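Local coordinates for Cro protein (Xylella fastidiosa, PDB 3BD1) that probably acts as a prophage transcriptional repressor that binds operator DNA through a helix-turn-helix domain, at residues A[37-42]-A[60-65]; A[43-46]-A[52-55]; A[12-17]-A[26-31]; A[19-24]-A[46-51]. All coordinates share one frame; numbering follows the deposited sequence.

Contact 1: residues A[37-42]-A[60-65]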
loop_
_atom_site.group_PDB
_atom_site.type_symbol
_atom_site.label_atom_id
_atom_site.label_comp_id
_atom_site.label_asym_id
_atom_site.label_seq_id
_atom_site.Cartn_x
_atom_site.Cartn_y
_atom_site.Cartn_z
ATOM N N VAL A 37 -0.935 10.548 -11.336
ATOM C CA VAL A 37 0.294 11.110 -10.821
ATOM C C VAL A 37 0.668 12.288 -11.720
ATOM O O VAL A 37 0.389 12.291 -12.921
ATOM C CB VAL A 37 1.467 10.089 -10.691
ATOM C CG1 VAL A 37 0.983 8.833 -9.967
ATOM C CG2 VAL A 37 2.146 9.690 -11.978
ATOM N N PRO A 38 1.325 13.295 -11.144
ATOM C CA PRO A 38 1.832 14.393 -11.967
ATOM C C PRO A 38 2.806 13.907 -13.051
ATOM O O PRO A 38 3.628 13.026 -12.801
ATOM C CB PRO A 38 2.584 15.257 -10.950
ATOM C CG PRO A 38 2.020 14.936 -9.645
ATOM C CD PRO A 38 1.646 13.480 -9.720
ATOM N N ALA A 39 2.728 14.490 -14.247
ATOM C CA ALA A 39 3.524 14.034 -15.378
ATOM C C ALA A 39 4.996 14.146 -14.988
ATOM O O ALA A 39 5.797 13.285 -15.368
ATOM C CB ALA A 39 3.222 14.870 -16.657
ATOM N N GLU A 40 5.344 15.204 -14.260
ATOM C CA GLU A 40 6.751 15.467 -13.944
ATOM C C GLU A 40 7.329 14.554 -12.868
ATOM O O GLU A 40 8.535 14.644 -12.559
ATOM C CB GLU A 40 6.946 16.913 -13.520
ATOM C CG GLU A 40 6.341 17.293 -12.193
ATOM C CD GLU A 40 4.889 17.719 -12.231
ATOM O OE1 GLU A 40 4.514 18.317 -11.199
ATOM O OE2 GLU A 40 4.168 17.469 -13.230
ATOM N N ARG A 41 6.487 13.683 -12.321
ATOM C CA ARG A 41 6.962 12.684 -11.360
ATOM C C ARG A 41 7.025 11.268 -11.912
ATOM O O ARG A 41 7.464 10.348 -11.216
ATOM C CB ARG A 41 6.177 12.721 -10.050
ATOM C CG ARG A 41 6.220 14.048 -9.258
ATOM C CD ARG A 41 7.565 14.791 -9.311
ATOM N NE ARG A 41 8.649 14.019 -8.711
ATOM C CZ ARG A 41 8.901 14.004 -7.406
ATOM N NH1 ARG A 41 8.163 14.715 -6.562
ATOM N NH2 ARG A 41 9.901 13.269 -6.958
ATOM N N CYS A 42 6.584 11.068 -13.157
ATOM C CA CYS A 42 6.523 9.695 -13.671
ATOM C C CYS A 42 7.905 9.021 -13.790
ATOM O O CYS A 42 8.032 7.857 -13.385
ATOM C CB CYS A 42 5.804 9.650 -15.019
ATOM S SG CYS A 42 4.028 9.966 -14.820
ATOM N N PRO A 60 -0.585 7.204 -19.553
ATOM C CA PRO A 60 -0.660 6.831 -20.955
ATOM C C PRO A 60 -1.047 7.971 -21.895
ATOM O O PRO A 60 -0.811 7.844 -23.092
ATOM C CB PRO A 60 -1.692 5.703 -21.000
ATOM C CG PRO A 60 -2.305 5.680 -19.708
ATOM C CD PRO A 60 -1.545 6.482 -18.708
ATOM N N ASP A 61 -1.635 9.021 -21.335
ATOM C CA ASP A 61 -1.962 10.232 -22.060
ATOM C C ASP A 61 -0.757 11.130 -22.328
ATOM O O ASP A 61 -0.903 12.089 -23.091
ATOM C CB ASP A 61 -3.006 11.035 -21.288
ATOM C CG ASP A 61 -2.641 11.366 -19.857
ATOM O OD1 ASP A 61 -2.029 10.530 -19.159
ATOM O OD2 ASP A 61 -3.036 12.479 -19.440
ATOM N N VAL A 62 0.386 10.834 -21.703
ATOM C CA VAL A 62 1.598 11.636 -21.831
ATOM C C VAL A 62 2.693 10.863 -22.573
ATOM O O VAL A 62 3.355 11.421 -23.444
ATOM C CB VAL A 62 2.089 12.083 -20.430
ATOM C CG1 VAL A 62 3.481 12.756 -20.515
ATOM C CG2 VAL A 62 1.052 12.972 -19.760
ATOM N N PHE A 63 2.904 9.594 -22.234
ATOM C CA PHE A 63 4.040 8.837 -22.736
ATOM C C PHE A 63 3.653 7.910 -23.860
ATOM O O PHE A 63 2.495 7.538 -23.996
ATOM C CB PHE A 63 4.724 8.091 -21.586
ATOM C CG PHE A 63 5.293 9.003 -20.544
ATOM C CD1 PHE A 63 4.553 9.374 -19.436
ATOM C CD2 PHE A 63 6.572 9.508 -20.710
ATOM C CE1 PHE A 63 5.085 10.231 -18.480
ATOM C CE2 PHE A 63 7.097 10.348 -19.757
ATOM C CZ PHE A 63 6.369 10.729 -18.648
ATOM N N GLY A 64 4.630 7.556 -24.678
ATOM C CA GLY A 64 4.408 6.785 -25.897
ATOM C C GLY A 64 4.517 5.309 -25.598
ATOM O O GLY A 64 5.030 4.890 -24.561
ATOM N N ALA A 65 4.006 4.526 -26.541
ATOM C CA ALA A 65 3.901 3.079 -26.407
ATOM C C ALA A 65 5.107 2.433 -27.081
ATOM O O ALA A 65 6.229 2.933 -26.971
ATOM C CB ALA A 65 2.605 2.595 -27.043
#
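The carbonyl oxygen of A39 accepts a backbone hydrogen bond from C42 N at 3.2 Å; beyond that bond lies the edge of the F63 ring, whose CZ is 4.2 Å from A39 O, a loose van der Waals approach near the ring plane. A closer approach, and an apolar one, is that of C42 CB, 3.6 Å from F63 CE1, which comes in obliquely. The torsion of C42 (chi1 -71°) sets SG beside its own backbone N, and from there the sulfur lies 5.1 Å from the centroid of the F63 ring, 71° off its normal. This is a Cys sulfur-aromatic contact at an oblique angle. V62 CG1 lies 3.6 Å above one face of the F63 ring, toward its rim. These residues join the loop leading into helix 42-48 to the C-terminal tail of an all-helical Cro, and the tail also reaches a second subunit, where F63 meets F63 of that subunit with ring planes at about 60°. A39 likewise packs on its counterpart there. Within the chain, A39 CB touches V62 CG2 at 4.2 Å, and C55 and L58 of helix 55-58 lie against C42.

Contact 2: residues A[43-46]-A[52-55]; sequences IDIE and AVIC
I43 opens the contact with its CG1 methylene 3.7 Å from C55 SG, although its CB points away from the other segment; the sulfur also lies close to the backbone N of I43. Two residues on, I45 presents a branch methyl: its CG2 is 3.6 Å from CG2 of V53, and the two buried side chains meet at a slant. E46 then supplies the polar link. Its CG is anti to the backbone N (chi1 179°) and the chain beyond stays extended, which carries the carboxylate along I54, with OE1 3.5 Å from I54 CB, to the start of the next helix. There OE1 accepts from C55 N at 3.0 Å with an N-H...O angle of 154°. The donor reaches OE1 on its anti side, 18° out of the carboxylate plane. Because I54 is the N-cap residue and C55 N belongs to the first turn of helix 55-58, the glutamate acts as an acceptor at that helix's N-terminus, where the helix dipole would probably favour its negative charge. The E46 backbone takes part too: CA makes a CH...O contact with V53 O at 3.4 Å. Around this junction, A7 and I6 of helix 3-11 pack on I45 and V53, L21 of helix 14-21 lies against I45, and I43 packs on V62 of a second subunit.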
loop_
_atom_site.group_PDB
_atom_site.type_symbol
_atom_site.label_atom_id
_atom_site.label_comp_id
_atom_site.label_asym_id
_atom_site.label_seq_id
_atom_site.Cartn_x
_atom_site.Cartn_y
_atom_site.Cartn_z
ATOM N N ILE A 43 8.886 9.715 -14.371
ATOM C CA ILE A 43 10.234 9.129 -14.457
ATOM C C ILE A 43 10.750 8.793 -13.064
ATOM O O ILE A 43 11.362 7.748 -12.870
ATOM C CB ILE A 43 11.241 10.000 -15.225
ATOM C CG1 ILE A 43 10.927 10.010 -16.719
ATOM C CG2 ILE A 43 12.681 9.490 -15.060
ATOM C CD1 ILE A 43 11.838 10.896 -17.563
ATOM N N ASP A 44 10.506 9.676 -12.108
ATOM C CA ASP A 44 10.989 9.441 -10.744
ATOM C C ASP A 44 10.371 8.160 -10.193
ATOM O O ASP A 44 11.060 7.373 -9.557
ATOM C CB ASP A 44 10.637 10.623 -9.854
ATOM C CG ASP A 44 11.356 11.900 -10.242
ATOM O OD1 ASP A 44 12.488 11.798 -10.758
ATOM O OD2 ASP A 44 10.760 12.973 -10.017
ATOM N N ILE A 45 9.076 7.972 -10.431
ATOM C CA ILE A 45 8.407 6.771 -9.932
ATOM C C ILE A 45 8.967 5.523 -10.616
ATOM O O ILE A 45 9.209 4.488 -9.967
ATOM C CB ILE A 45 6.859 6.863 -10.075
ATOM C CG1 ILE A 45 6.297 7.997 -9.200
ATOM C CG2 ILE A 45 6.228 5.493 -9.812
ATOM C CD1 ILE A 45 4.851 8.401 -9.528
ATOM N N GLU A 46 9.134 5.616 -11.934
ATOM C CA GLU A 46 9.724 4.499 -12.671
ATOM C C GLU A 46 11.106 4.143 -12.078
ATOM O O GLU A 46 11.444 2.963 -11.925
ATOM C CB GLU A 46 9.860 4.817 -14.151
ATOM C CG GLU A 46 10.479 3.711 -14.958
ATOM C CD GLU A 46 10.515 3.973 -16.440
ATOM O OE1 GLU A 46 9.546 4.487 -17.022
ATOM O OE2 GLU A 46 11.537 3.624 -17.048
ATOM N N ALA A 52 9.233 -1.361 -11.840
ATOM C CA ALA A 52 8.052 -2.189 -11.558
ATOM C C ALA A 52 6.830 -1.525 -12.182
ATOM O O ALA A 52 5.912 -2.231 -12.575
ATOM C CB ALA A 52 7.812 -2.339 -10.081
ATOM N N VAL A 53 6.864 -0.203 -12.284
ATOM C CA VAL A 53 5.929 0.532 -13.136
ATOM C C VAL A 53 6.757 1.419 -14.018
ATOM O O VAL A 53 7.862 1.852 -13.663
ATOM C CB VAL A 53 4.927 1.346 -12.349
ATOM C CG1 VAL A 53 4.049 0.420 -11.495
ATOM C CG2 VAL A 53 5.541 2.410 -11.541
ATOM N N ILE A 54 6.222 1.675 -15.204
ATOM C CA ILE A 54 6.858 2.547 -16.174
ATOM C C ILE A 54 5.978 3.733 -16.489
ATOM O O ILE A 54 4.787 3.744 -16.219
ATOM C CB ILE A 54 7.299 1.805 -17.445
ATOM C CG1 ILE A 54 6.096 1.253 -18.207
ATOM C CG2 ILE A 54 8.293 0.705 -17.072
ATOM C CD1 ILE A 54 6.489 0.764 -19.586
ATOM N N CYS A 55 6.588 4.755 -17.084
ATOM C CA CYS A 55 5.918 6.019 -17.342
ATOM C C CYS A 55 4.600 5.821 -18.108
ATOM O O CYS A 55 3.602 6.433 -17.765
ATOM C CB CYS A 55 6.838 6.959 -18.152
ATOM S SG CYS A 55 8.197 7.595 -17.155
#

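Contact 3: residues A[12-17]-A[26-31]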
loop_
_atom_site.group_PDB
_atom_site.type_symbol
_atom_site.label_atom_id
_atom_site.label_comp_id
_atom_site.label_asym_id
_atom_site.label_seq_id
_atom_site.Cartn_x
_atom_site.Cartn_y
_atom_site.Cartn_z
ATOM N N GLY A 12 6.602 -0.597 -0.552
ATOM C CA GLY A 12 6.084 -1.269 0.599
ATOM C C GLY A 12 5.041 -0.536 1.396
ATOM O O GLY A 12 4.231 -1.132 2.109
ATOM N N SER A 13 5.061 0.776 1.271
ATOM C CA SER A 13 4.087 1.613 1.943
ATOM C C SER A 13 4.015 2.978 1.283
ATOM O O SER A 13 4.916 3.396 0.561
ATOM C CB SER A 13 4.467 1.813 3.409
ATOM O OG SER A 13 5.643 2.587 3.545
ATOM N N VAL A 14 2.926 3.689 1.556
ATOM C CA VAL A 14 2.797 5.064 1.092
ATOM C C VAL A 14 3.944 5.894 1.680
ATOM O O VAL A 14 4.505 6.733 0.986
ATOM C CB VAL A 14 1.395 5.629 1.438
ATOM C CG1 VAL A 14 1.346 7.140 1.150
ATOM C CG2 VAL A 14 0.314 4.851 0.698
ATOM N N SER A 15 4.280 5.678 2.947
ATOM C CA SER A 15 5.384 6.419 3.555
ATOM C C SER A 15 6.702 6.247 2.796
ATOM O O SER A 15 7.426 7.223 2.561
ATOM C CB SER A 15 5.623 5.934 4.976
ATOM O OG SER A 15 6.649 6.704 5.582
ATOM N N ALA A 16 7.019 5.001 2.456
ATOM C CA ALA A 16 8.271 4.696 1.772
ATOM C C ALA A 16 8.280 5.304 0.369
ATOM O O ALA A 16 9.286 5.857 -0.071
ATOM C CB ALA A 16 8.539 3.206 1.757
ATOM N N LEU A 17 7.143 5.208 -0.327
ATOM C CA LEU A 17 7.090 5.801 -1.666
ATOM C C LEU A 17 7.227 7.324 -1.578
ATOM O O LEU A 17 7.969 7.937 -2.343
ATOM C CB LEU A 17 5.805 5.402 -2.390
ATOM C CG LEU A 17 5.722 5.894 -3.828
ATOM C CD1 LEU A 17 6.855 5.410 -4.747
ATOM C CD2 LEU A 17 4.353 5.573 -4.429
ATOM N N SER A 26 0.382 12.742 1.912
ATOM C CA SER A 26 -0.877 13.281 1.429
ATOM C C SER A 26 -0.862 13.485 -0.076
ATOM O O SER A 26 -1.899 13.352 -0.716
ATOM C CB SER A 26 -1.262 14.581 2.155
ATOM O OG SER A 26 -0.276 15.584 1.982
ATOM N N ALA A 27 0.299 13.805 -0.647
ATOM C CA ALA A 27 0.401 13.949 -2.099
ATOM C C ALA A 27 0.126 12.617 -2.800
ATOM O O ALA A 27 -0.662 12.555 -3.751
ATOM C CB ALA A 27 1.725 14.537 -2.515
ATOM N N ILE A 28 0.769 11.554 -2.323
ATOM C CA ILE A 28 0.518 10.225 -2.889
ATOM C C ILE A 28 -0.973 9.865 -2.787
ATOM O O ILE A 28 -1.566 9.378 -3.744
ATOM C CB ILE A 28 1.330 9.090 -2.181
ATOM C CG1 ILE A 28 2.838 9.357 -2.098
ATOM C CG2 ILE A 28 0.997 7.722 -2.787
ATOM C CD1 ILE A 28 3.587 9.404 -3.367
ATOM N N SER A 29 -1.584 10.112 -1.629
ATOM C CA SER A 29 -2.992 9.797 -1.416
ATOM C C SER A 29 -3.870 10.561 -2.396
ATOM O O SER A 29 -4.822 10.004 -2.943
ATOM C CB SER A 29 -3.402 10.117 0.017
ATOM O OG SER A 29 -2.687 9.236 0.861
ATOM N N ASN A 30 -3.535 11.833 -2.614
ATOM C CA ASN A 30 -4.235 12.637 -3.612
ATOM C C ASN A 30 -4.108 12.105 -5.038
ATOM O O ASN A 30 -5.114 12.094 -5.760
ATOM C CB ASN A 30 -3.793 14.099 -3.591
ATOM C CG ASN A 30 -4.595 14.960 -4.553
ATOM O OD1 ASN A 30 -4.034 15.808 -5.251
ATOM N ND2 ASN A 30 -5.907 14.749 -4.597
ATOM N N TRP A 31 -2.892 11.691 -5.409
ATOM C CA TRP A 31 -2.679 11.164 -6.760
ATOM C C TRP A 31 -3.548 9.926 -6.940
ATOM O O TRP A 31 -4.191 9.703 -7.971
ATOM C CB TRP A 31 -1.211 10.792 -7.013
ATOM C CG TRP A 31 -0.245 11.910 -6.832
ATOM C CD1 TRP A 31 -0.507 13.245 -6.726
ATOM C CD2 TRP A 31 1.167 11.765 -6.694
ATOM N NE1 TRP A 31 0.666 13.938 -6.547
ATOM C CE2 TRP A 31 1.714 13.050 -6.526
ATOM C CE3 TRP A 31 2.022 10.663 -6.729
ATOM C CZ2 TRP A 31 3.077 13.265 -6.376
ATOM C CZ3 TRP A 31 3.372 10.885 -6.568
ATOM C CH2 TRP A 31 3.891 12.168 -6.403
#
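I28, which carries the contact against V14 and L17, also lies over one face of the W31 indole: its CA is 4.0 Å above the ring plane, offset toward the rim. On that same face A27 O sits 3.0 Å above the plane, again toward the rim. P38 CD lies against the opposite face, and V37 CG1 comes from that side at the rim near CE3. L21 CD1 meets the edge of the six-membered ring at CZ3. Across the contact, V14 has CG1 anti to its backbone N (chi1 171°), which directs that methyl to I28, where it rests 3.9 Å from CB and almost as near CG2. Further along helix 14-21, L17 CD2 meets I28 CD1 at 4.0 Å, so I28 is touched at both its branch point and its end. S13 fixes the start of this helix as its N-cap: its OG accepts from A16 N at 3.0 Å, with an angle of 160° at the hydrogen. Helices 14-21 and 25-34 correspond, by their order in the fold, to the two helices of the helix-turn-helix, the second being probably the recognition helix, as in other Cro proteins. I8 of helix 3-11 packs on V14, L17 and I28. The groups meeting across the segments are all aliphatic, which implies that the setting of the two helices here rests on shape and van der Waals contact.

Contact 4: residues A[19-24]-A[46-51]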
loop_
_atom_site.group_PDB
_atom_site.type_symbol
_atom_site.label_atom_id
_atom_site.label_comp_id
_atom_site.label_asym_id
_atom_site.label_seq_id
_atom_site.Cartn_x
_atom_site.Cartn_y
_atom_site.Cartn_z
ATOM N N ALA A 19 8.691 9.048 0.713
ATOM C CA ALA A 19 10.072 9.340 1.060
ATOM C C ALA A 19 10.955 9.279 -0.178
ATOM O O ALA A 19 11.801 10.137 -0.419
ATOM C CB ALA A 19 10.579 8.395 2.144
ATOM N N SER A 20 10.768 8.237 -0.986
ATOM C CA SER A 20 11.572 8.024 -2.180
ATOM C C SER A 20 11.414 9.112 -3.244
ATOM O O SER A 20 12.303 9.314 -4.085
ATOM C CB SER A 20 11.263 6.668 -2.816
ATOM O OG SER A 20 10.019 6.621 -3.503
ATOM N N LEU A 21 10.276 9.795 -3.206
ATOM C CA LEU A 21 9.976 10.865 -4.148
ATOM C C LEU A 21 10.172 12.259 -3.561
ATOM O O LEU A 21 10.097 13.247 -4.291
ATOM C CB LEU A 21 8.524 10.730 -4.635
ATOM C CG LEU A 21 8.223 9.453 -5.404
ATOM C CD1 LEU A 21 6.708 9.381 -5.709
ATOM C CD2 LEU A 21 9.032 9.338 -6.702
ATOM N N GLY A 22 10.407 12.344 -2.259
ATOM C CA GLY A 22 10.513 13.646 -1.588
ATOM C C GLY A 22 9.208 14.422 -1.554
ATOM O O GLY A 22 9.206 15.663 -1.676
ATOM N N VAL A 23 8.106 13.683 -1.400
ATOM C CA VAL A 23 6.797 14.322 -1.281
ATOM C C VAL A 23 6.136 13.911 0.029
ATOM O O VAL A 23 6.583 12.981 0.713
ATOM C CB VAL A 23 5.863 13.981 -2.474
ATOM C CG1 VAL A 23 6.538 14.462 -3.758
ATOM C CG2 VAL A 23 5.454 12.485 -2.497
ATOM N N ARG A 24 5.049 14.604 0.363
ATOM C CA ARG A 24 4.250 14.244 1.530
ATOM C C ARG A 24 3.365 13.044 1.189
ATOM O O ARG A 24 2.960 12.855 0.041
ATOM C CB ARG A 24 3.382 15.435 1.955
ATOM C CG ARG A 24 4.184 16.711 2.209
ATOM C CD ARG A 24 4.508 16.902 3.680
ATOM N NE ARG A 24 3.493 17.695 4.367
ATOM C CZ ARG A 24 3.411 19.024 4.342
ATOM N NH1 ARG A 24 4.281 19.756 3.659
ATOM N NH2 ARG A 24 2.440 19.629 5.009
ATOM N N GLU A 46 9.134 5.616 -11.934
ATOM C CA GLU A 46 9.724 4.499 -12.671
ATOM C C GLU A 46 11.106 4.143 -12.078
ATOM O O GLU A 46 11.444 2.963 -11.925
ATOM C CB GLU A 46 9.860 4.817 -14.151
ATOM C CG GLU A 46 10.479 3.711 -14.958
ATOM C CD GLU A 46 10.515 3.973 -16.440
ATOM O OE1 GLU A 46 9.546 4.487 -17.022
ATOM O OE2 GLU A 46 11.537 3.624 -17.048
ATOM N N ARG A 47 11.887 5.170 -11.746
ATOM C CA ARG A 47 13.212 4.916 -11.186
ATOM C C ARG A 47 13.179 4.301 -9.780
ATOM O O ARG A 47 13.885 3.323 -9.506
ATOM C CB ARG A 47 14.015 6.212 -11.175
ATOM C CG ARG A 47 14.434 6.676 -12.557
ATOM C CD ARG A 47 15.188 7.995 -12.509
ATOM N NE ARG A 47 15.677 8.352 -13.839
ATOM C CZ ARG A 47 16.132 9.559 -14.163
ATOM N NH1 ARG A 47 16.151 10.535 -13.269
ATOM N NH2 ARG A 47 16.552 9.784 -15.401
ATOM N N VAL A 48 12.408 4.897 -8.873
ATOM C CA VAL A 48 12.405 4.409 -7.497
ATOM C C VAL A 48 11.779 3.036 -7.347
ATOM O O VAL A 48 12.088 2.318 -6.391
ATOM C CB VAL A 48 11.780 5.402 -6.508
ATOM C CG1 VAL A 48 12.531 6.748 -6.536
ATOM C CG2 VAL A 48 10.259 5.595 -6.664
ATOM N N THR A 49 10.867 2.712 -8.270
ATOM C CA THR A 49 10.275 1.371 -8.278
ATOM C C THR A 49 11.092 0.344 -9.049
ATOM O O THR A 49 10.669 -0.801 -9.249
ATOM C CB THR A 49 8.852 1.409 -8.877
ATOM O OG1 THR A 49 8.913 1.701 -10.276
ATOM C CG2 THR A 49 7.869 2.297 -8.091
ATOM N N ASN A 50 12.284 0.764 -9.499
ATOM C CA ASN A 50 13.148 -0.123 -10.284
ATOM C C ASN A 50 12.450 -0.678 -11.522
ATOM O O ASN A 50 12.698 -1.812 -11.942
ATOM C CB ASN A 50 13.683 -1.271 -9.466
ATOM C CG ASN A 50 14.925 -1.948 -10.057
ATOM O OD1 ASN A 50 15.109 -3.188 -9.951
ATOM N ND2 ASN A 50 15.758 -1.136 -10.664
ATOM N N GLY A 51 11.570 0.147 -12.086
ATOM C CA GLY A 51 10.859 -0.239 -13.291
ATOM C C GLY A 51 9.665 -1.167 -13.085
ATOM O O GLY A 51 9.104 -1.689 -14.078
#
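V48 packs against S20 and L21 where helix 14-21 enters the turn of the helix-turn-helix motif. The tight part is centred on the buried V48 side chain. Its CG1 methyl lies 3.6 Å from S20 O, a carbonyl at the end of helix 14-21. With CG1 anti to the carbonyl carbon (chi1 -59°), CG2 falls between the backbone N and the carbonyl carbon and meets L21 CD2 at 3.9 Å; the L21 and V48 side chains cross at nearly a right angle. The hydroxyl of S20 also comes near CG2, but this serine has two conformers, so that approach is doubtful. In one of them OG hydrogen-bonds to L17 O in its own helix, a bond that rests on that copy alone. On the loose side, the chain beyond each helix end leaves the contact. G22, with positive phi, is where a Schellman motif ends helix 14-21; one of its backbone bonds is G22 N to A19 O at 3.2 Å. From here the chain moves on through exposed R24, the N-cap of helix 25-34. R47, still within helix 42-48, is exposed too and packs on A19 of a fourth subunit, while S20 meets S20 of that subunit. Helix 42-48 also closes in a Schellman motif, with N50 at its C-prime position. Two backbone bonds fix this turn: N50 N to R47 O at 3.0 Å and G51 N to E46 O at 2.8 Å.

Along the chain, contact 3 closes before contacts 1 and 2 open, contact 2 is nested within the loop closed by contact 1, and contact 4 alternates with contacts 1 and 3. Helix 14-21 serves contacts 3 and 4; helix 42-48 serves contacts 2 and 4, whose centres are about 8 Å apart. The centres of contacts 3 and 4 lie about 10 Å apart, and those of contacts 1 and 3 about 18 Å, on opposite sides of the chain's centre. This places the helix-turn-helix, probably the DNA-binding part, at one end and the tail that meets a second subunit at the other. Contacts 2 and 4 share E46, and L21 of contact 4 packs on I45 of contact 2.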